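PDB 3EEF: N-carbamoylsarcosine amidase related protein, which probably hydrolyses N-carbamoylsarcosine or a related amide as a member of the isochorismatase-like cysteine hydrolase family, and binds a zinc ion. Local coordinates for residues Leu5-Met10 / Val45-Asp50; Ser51-Asp56 / Glu89-Ser94. All blocks are in the same frame, centred on the assembly; numbering follows the deposited sequence.

Contact 1: residues Leu5-Met10 / Val45-Asp50; sequences LVVVDM and VVYVND. With ZN (zinc ion), chain C.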
loop_
_atom_site.group_PDB
_atom_site.type_symbol
_atom_site.label_atom_id
_atom_site.label_comp_id
_atom_site.label_asym_id
_atom_site.label_seq_id
_atom_site.Cartn_x
_atom_site.Cartn_y
_atom_site.Cartn_z
ATOM N N LEU A 5 -18.198 3.286 11.332
ATOM C CA LEU A 5 -19.108 3.383 10.197
ATOM C C LEU A 5 -18.399 4.087 9.038
ATOM O O LEU A 5 -17.852 5.168 9.213
ATOM C CB LEU A 5 -20.384 4.123 10.585
ATOM C CG LEU A 5 -21.399 4.380 9.493
ATOM C CD1 LEU A 5 -22.147 3.068 9.065
ATOM C CD2 LEU A 5 -22.347 5.484 9.977
ATOM N N VAL A 6 -18.389 3.435 7.879
ATOM C CA VAL A 6 -17.792 3.980 6.668
ATOM C C VAL A 6 -18.927 4.281 5.710
ATOM O O VAL A 6 -19.667 3.372 5.337
ATOM C CB VAL A 6 -16.758 3.011 6.029
ATOM C CG1 VAL A 6 -16.159 3.606 4.773
ATOM C CG2 VAL A 6 -15.654 2.701 7.016
ATOM N N VAL A 7 -19.085 5.562 5.366
ATOM C CA VAL A 7 -20.203 6.037 4.551
ATOM C C VAL A 7 -19.704 6.332 3.152
ATOM O O VAL A 7 -19.040 7.369 2.925
ATOM C CB VAL A 7 -20.845 7.324 5.115
ATOM C CG1 VAL A 7 -22.072 7.631 4.328
ATOM C CG2 VAL A 7 -21.217 7.201 6.628
ATOM N N VAL A 8 -20.027 5.443 2.210
ATOM C CA VAL A 8 -19.413 5.494 0.867
ATOM C C VAL A 8 -20.192 6.332 -0.188
ATOM O O VAL A 8 -21.309 5.991 -0.521
ATOM C CB VAL A 8 -19.179 4.059 0.302
ATOM C CG1 VAL A 8 -18.390 4.131 -1.032
ATOM C CG2 VAL A 8 -18.450 3.150 1.371
ATOM N N ASP A 9 -19.593 7.427 -0.673
ATOM C CA ASP A 9 -20.111 8.184 -1.838
ATOM C C ASP A 9 -21.549 8.685 -1.747
ATOM O O ASP A 9 -22.266 8.759 -2.763
ATOM C CB ASP A 9 -19.928 7.374 -3.148
ATOM C CG ASP A 9 -18.489 7.416 -3.673
ATOM O OD1 ASP A 9 -17.807 8.473 -3.549
ATOM O OD2 ASP A 9 -18.043 6.379 -4.217
HETATM N N MSE A 10 -21.974 9.087 -0.561
HETATM C CA MSE A 10 -23.303 9.677 -0.430
HETATM C C MSE A 10 -23.189 11.142 -0.842
HETATM O O MSE A 10 -23.288 12.033 -0.003
HETATM C CB MSE A 10 -23.837 9.540 0.997
HETATM C CG MSE A 10 -24.117 8.098 1.440
HETATM SE SE MSE A 10 -25.592 7.268 0.497
HETATM C CE MSE A 10 -27.115 8.019 1.483
ATOM N N VAL A 45 -17.203 7.780 12.677
ATOM C CA VAL A 45 -17.951 7.868 11.424
ATOM C C VAL A 45 -17.028 8.488 10.396
ATOM O O VAL A 45 -16.469 9.560 10.632
ATOM C CB VAL A 45 -19.166 8.739 11.584
ATOM C CG1 VAL A 45 -19.774 9.072 10.194
ATOM C CG2 VAL A 45 -20.184 8.047 12.523
ATOM N N VAL A 46 -16.846 7.796 9.272
ATOM C CA VAL A 46 -15.932 8.225 8.236
ATOM C C VAL A 46 -16.611 8.279 6.868
ATOM O O VAL A 46 -17.065 7.269 6.360
ATOM C CB VAL A 46 -14.741 7.244 8.134
ATOM C CG1 VAL A 46 -13.759 7.727 7.058
ATOM C CG2 VAL A 46 -14.062 7.067 9.517
ATOM N N TYR A 47 -16.652 9.463 6.279
ATOM C CA TYR A 47 -17.171 9.627 4.949
ATOM C C TYR A 47 -16.015 9.481 3.988
ATOM O O TYR A 47 -14.984 10.116 4.163
ATOM C CB TYR A 47 -17.810 11.010 4.768
ATOM C CG TYR A 47 -19.059 11.283 5.606
ATOM C CD1 TYR A 47 -20.333 11.221 5.042
ATOM C CD2 TYR A 47 -18.960 11.622 6.949
ATOM C CE1 TYR A 47 -21.465 11.495 5.805
ATOM C CE2 TYR A 47 -20.094 11.883 7.719
ATOM C CZ TYR A 47 -21.338 11.822 7.145
ATOM O OH TYR A 47 -22.453 12.099 7.918
ATOM N N VAL A 48 -16.204 8.642 2.968
ATOM C CA VAL A 48 -15.233 8.467 1.912
ATOM C C VAL A 48 -15.925 8.828 0.574
ATOM O O VAL A 48 -16.801 8.116 0.136
ATOM C CB VAL A 48 -14.619 7.030 1.916
ATOM C CG1 VAL A 48 -13.756 6.812 3.113
ATOM C CG2 VAL A 48 -15.691 5.980 1.959
ATOM N N ASN A 49 -15.500 9.931 -0.053
ATOM C CA ASN A 49 -16.153 10.523 -1.231
ATOM C C ASN A 49 -15.238 10.681 -2.413
ATOM O O ASN A 49 -14.142 11.247 -2.301
ATOM C CB ASN A 49 -16.649 11.911 -0.871
ATOM C CG ASN A 49 -17.430 11.907 0.395
ATOM O OD1 ASN A 49 -18.365 11.121 0.537
ATOM N ND2 ASN A 49 -17.045 12.746 1.345
ATOM N N ASP A 50 -15.674 10.184 -3.558
ATOM C CA ASP A 50 -15.002 10.507 -4.808
ATOM C C ASP A 50 -14.694 11.998 -4.888
ATOM O O ASP A 50 -15.538 12.835 -4.563
ATOM C CB ASP A 50 -15.834 10.063 -6.008
ATOM C CG ASP A 50 -15.590 8.594 -6.386
ATOM O OD1 ASP A 50 -14.707 7.941 -5.774
ATOM O OD2 ASP A 50 -16.243 8.113 -7.338
HETATM ZN ZN ZN C . -15.574 7.490 -9.146
HETATM O O HOH W 1 -20.075 9.513 1.777
#
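At the heart of the isochorismatase-type parallel sheet, Leu5-Val8 pairs with Val45-Val48, and the C-terminal ends of the two segments lead to the zinc site. Val7 is gripped through both backbone polar atoms: its N donates to Val46 O (2.8 Å) and its O accepts from Val48 N (3.1 Å). Beta-branched residues suit these buried strands. Val6 CG1, anti to the backbone N (chi1 180°), meets Val48 CG2 at 3.7 Å. On the other face Val7 CB lies 3.9 Å from Tyr47 CD1, the side chains side by side. At the end of strand 5-8 a water donates to Val7 O and Asn49 OD1 and accepts from Met10 N, bridging the segments where the strand gives way to loop. Asp9 OD1 takes the N-H of Asp50 almost linearly (2.7 Å, 177°), and Asp50 OD2 binds the zinc ion at 2.0 Å. An alanine in place of Asp9 would probably leave Asp50 N without this acceptor and the metal-binding residue less firmly placed. Lys90, salt-bridged to Asp50 OD1 and only weakly paired with Asp9 OD2, probably eases the repulsion between these two carboxylates. Helix 22-40 packs on Leu5 and Tyr47, and strands 112-116 and 86-90 flank the pair.

Contact 2: residues Ser51-Asp56 / Glu89-Ser94; sequences SHYPDD and EKHAYS. With ZN (zinc ion), chain C.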
loop_
_atom_site.group_PDB
_atom_site.type_symbol
_atom_site.label_atom_id
_atom_site.label_comp_id
_atom_site.label_asym_id
_atom_site.label_seq_id
_atom_site.Cartn_x
_atom_site.Cartn_y
_atom_site.Cartn_z
ATOM N N SER A 51 -13.459 12.324 -5.249
ATOM C CA SER A 51 -13.037 13.719 -5.415
ATOM C C SER A 51 -12.012 13.714 -6.552
ATOM O O SER A 51 -10.826 13.940 -6.339
ATOM C CB SER A 51 -12.446 14.247 -4.088
ATOM O OG SER A 51 -11.931 15.568 -4.174
ATOM N N HIS A 52 -12.508 13.423 -7.757
ATOM C CA HIS A 52 -11.683 12.992 -8.886
ATOM C C HIS A 52 -10.979 14.120 -9.611
ATOM O O HIS A 52 -11.480 15.237 -9.653
ATOM C CB HIS A 52 -12.523 12.238 -9.918
ATOM C CG HIS A 52 -12.912 10.851 -9.497
ATOM N ND1 HIS A 52 -11.993 9.834 -9.320
ATOM C CD2 HIS A 52 -14.135 10.295 -9.281
ATOM C CE1 HIS A 52 -12.631 8.722 -8.980
ATOM N NE2 HIS A 52 -13.935 8.968 -8.968
ATOM N N TYR A 53 -9.787 13.794 -10.112
ATOM C CA TYR A 53 -9.067 14.580 -11.077
ATOM C C TYR A 53 -9.410 14.037 -12.478
ATOM O O TYR A 53 -9.733 12.850 -12.648
ATOM C CB TYR A 53 -7.537 14.446 -10.933
ATOM C CG TYR A 53 -6.914 14.760 -9.593
ATOM C CD1 TYR A 53 -7.264 15.903 -8.872
ATOM C CD2 TYR A 53 -5.922 13.925 -9.067
ATOM C CE1 TYR A 53 -6.655 16.182 -7.624
ATOM C CE2 TYR A 53 -5.316 14.199 -7.856
ATOM C CZ TYR A 53 -5.674 15.318 -7.136
ATOM O OH TYR A 53 -5.046 15.531 -5.934
ATOM N N PRO A 54 -9.255 14.885 -13.495
ATOM C CA PRO A 54 -9.555 14.489 -14.866
ATOM C C PRO A 54 -8.832 13.227 -15.310
ATOM O O PRO A 54 -9.347 12.492 -16.146
ATOM C CB PRO A 54 -9.066 15.686 -15.674
ATOM C CG PRO A 54 -9.244 16.863 -14.723
ATOM C CD PRO A 54 -8.925 16.324 -13.383
ATOM N N ASP A 55 -7.659 12.971 -14.750
ATOM C CA ASP A 55 -6.838 11.859 -15.213
ATOM C C ASP A 55 -6.795 10.670 -14.227
ATOM O O ASP A 55 -5.985 9.751 -14.408
ATOM C CB ASP A 55 -5.406 12.341 -15.577
ATOM C CG ASP A 55 -4.690 13.066 -14.422
ATOM O OD1 ASP A 55 -5.242 13.152 -13.297
ATOM O OD2 ASP A 55 -3.554 13.557 -14.673
ATOM N N ASP A 56 -7.685 10.655 -13.224
ATOM C CA ASP A 56 -7.857 9.439 -12.440
ATOM C C ASP A 56 -8.164 8.251 -13.375
ATOM O O ASP A 56 -8.876 8.392 -14.361
ATOM C CB ASP A 56 -8.939 9.609 -11.378
ATOM C CG ASP A 56 -8.479 10.462 -10.215
ATOM O OD1 ASP A 56 -7.272 10.702 -10.070
ATOM O OD2 ASP A 56 -9.325 10.900 -9.444
ATOM N N GLU A 89 -11.271 12.281 0.940
ATOM C CA GLU A 89 -11.373 12.334 -0.505
ATOM C C GLU A 89 -10.727 11.074 -1.019
ATOM O O GLU A 89 -9.655 10.699 -0.551
ATOM C CB GLU A 89 -10.639 13.554 -1.070
ATOM C CG GLU A 89 -11.305 14.896 -0.782
ATOM C CD GLU A 89 -10.392 16.054 -1.128
ATOM O OE1 GLU A 89 -9.960 16.133 -2.284
ATOM O OE2 GLU A 89 -10.078 16.873 -0.239
ATOM N N LYS A 90 -11.370 10.420 -1.979
ATOM C CA LYS A 90 -10.809 9.245 -2.623
ATOM C C LYS A 90 -10.801 9.411 -4.151
ATOM O O LYS A 90 -11.614 10.154 -4.703
ATOM C CB LYS A 90 -11.578 7.987 -2.197
ATOM C CG LYS A 90 -13.003 7.840 -2.753
ATOM C CD LYS A 90 -13.591 6.485 -2.341
ATOM C CE LYS A 90 -14.946 6.245 -2.935
ATOM N NZ LYS A 90 -14.893 5.660 -4.331
ATOM N N HIS A 91 -9.890 8.701 -4.816
ATOM C CA HIS A 91 -9.713 8.786 -6.266
ATOM C C HIS A 91 -9.951 7.464 -7.036
ATOM O O HIS A 91 -9.773 7.434 -8.255
ATOM C CB HIS A 91 -8.301 9.305 -6.556
ATOM C CG HIS A 91 -8.146 10.757 -6.226
ATOM N ND1 HIS A 91 -8.381 11.755 -7.150
ATOM C CD2 HIS A 91 -7.841 11.379 -5.056
ATOM C CE1 HIS A 91 -8.206 12.929 -6.570
ATOM N NE2 HIS A 91 -7.877 12.729 -5.300
ATOM N N ALA A 92 -10.354 6.413 -6.313
ATOM C CA ALA A 92 -10.642 5.085 -6.873
ATOM C C ALA A 92 -11.813 4.469 -6.128
ATOM O O ALA A 92 -12.352 5.056 -5.146
ATOM C CB ALA A 92 -9.393 4.172 -6.775
ATOM N N TYR A 93 -12.256 3.311 -6.593
ATOM C CA TYR A 93 -13.513 2.735 -6.066
ATOM C C TYR A 93 -13.433 2.493 -4.562
ATOM O O TYR A 93 -14.330 2.917 -3.816
ATOM C CB TYR A 93 -13.864 1.433 -6.774
ATOM C CG TYR A 93 -14.100 1.547 -8.276
ATOM C CD1 TYR A 93 -14.818 2.618 -8.827
ATOM C CD2 TYR A 93 -13.678 0.544 -9.133
ATOM C CE1 TYR A 93 -15.050 2.688 -10.179
ATOM C CE2 TYR A 93 -13.905 0.614 -10.499
ATOM C CZ TYR A 93 -14.595 1.674 -11.015
ATOM O OH TYR A 93 -14.779 1.728 -12.382
ATOM N N SER A 94 -12.364 1.814 -4.126
ATOM C CA SER A 94 -12.167 1.524 -2.716
ATOM C C SER A 94 -11.864 2.750 -1.867
ATOM O O SER A 94 -10.978 3.546 -2.198
ATOM C CB SER A 94 -11.021 0.536 -2.523
ATOM O OG SER A 94 -10.800 0.345 -1.134
HETATM ZN ZN ZN C . -15.574 7.490 -9.146
HETATM O O HOH W 2 -7.306 14.887 -3.418
#
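His91 and Ser51 bury the largest areas here, and each is held by a carboxylate from the facing segment. His91 ND1 donates to Asp56 OD2 at 2.6 Å, with the oxygen near the ring plane and approached on its syn side; ring and carboxylate stand almost perpendicular, at 88°. The same oxygen accepts from His52 ND1 (2.9 Å), through its anti lone pair, and from Tyr53 N, which comes from above the carboxylate plane. Three donors thus grip one buried oxygen, a role for which a carboxylate is well suited. The bond from His52 fixes the rotation of its imidazole, whose NE2 binds the zinc ion at 2.2 Å, so Asp56 is a second-shell residue of a site completed by Asp50, Glu58 and His65. Asp56 also closes a type I beta turn from Tyr53. The flat tyrosine ring offers a broad surface to His91, whose CE1 sits 3.3 Å above its centre, the planes inclined at 37°. Ser51 N bonds Lys90 O, while its small hydroxyl, anti to the backbone N (chi1 176°), donates to Glu89 OE1 at 2.8 Å. A water joins Glu89 OE1 to His91 NE2. Tyr86 of a second subunit meets the Tyr53 ring edge-to-face.

Overall arrangement
Both contacts are largely buried, but contact 1 lies close to the centre of the chain, whereas contact 2, with its centre about 14 Å away, reaches the subunit interfaces. In the first, regular parallel strands and branched aliphatic side chains dominate; in the second, a loop and the end of strand 86-90 with the turn after it replace that repetition with histidines and carboxylates. They are continuous along the chain, since strand 45-50 runs straight into loop 51-56. Besides its salt bridge to Asp50, Lys90 probably hydrogen-bonds Asn49 O through its N, the pairing that carries contact 1 over to neighbouring strand 86-90. Each contact gives the zinc ion one ligand, a carboxylate and an imidazole respectively.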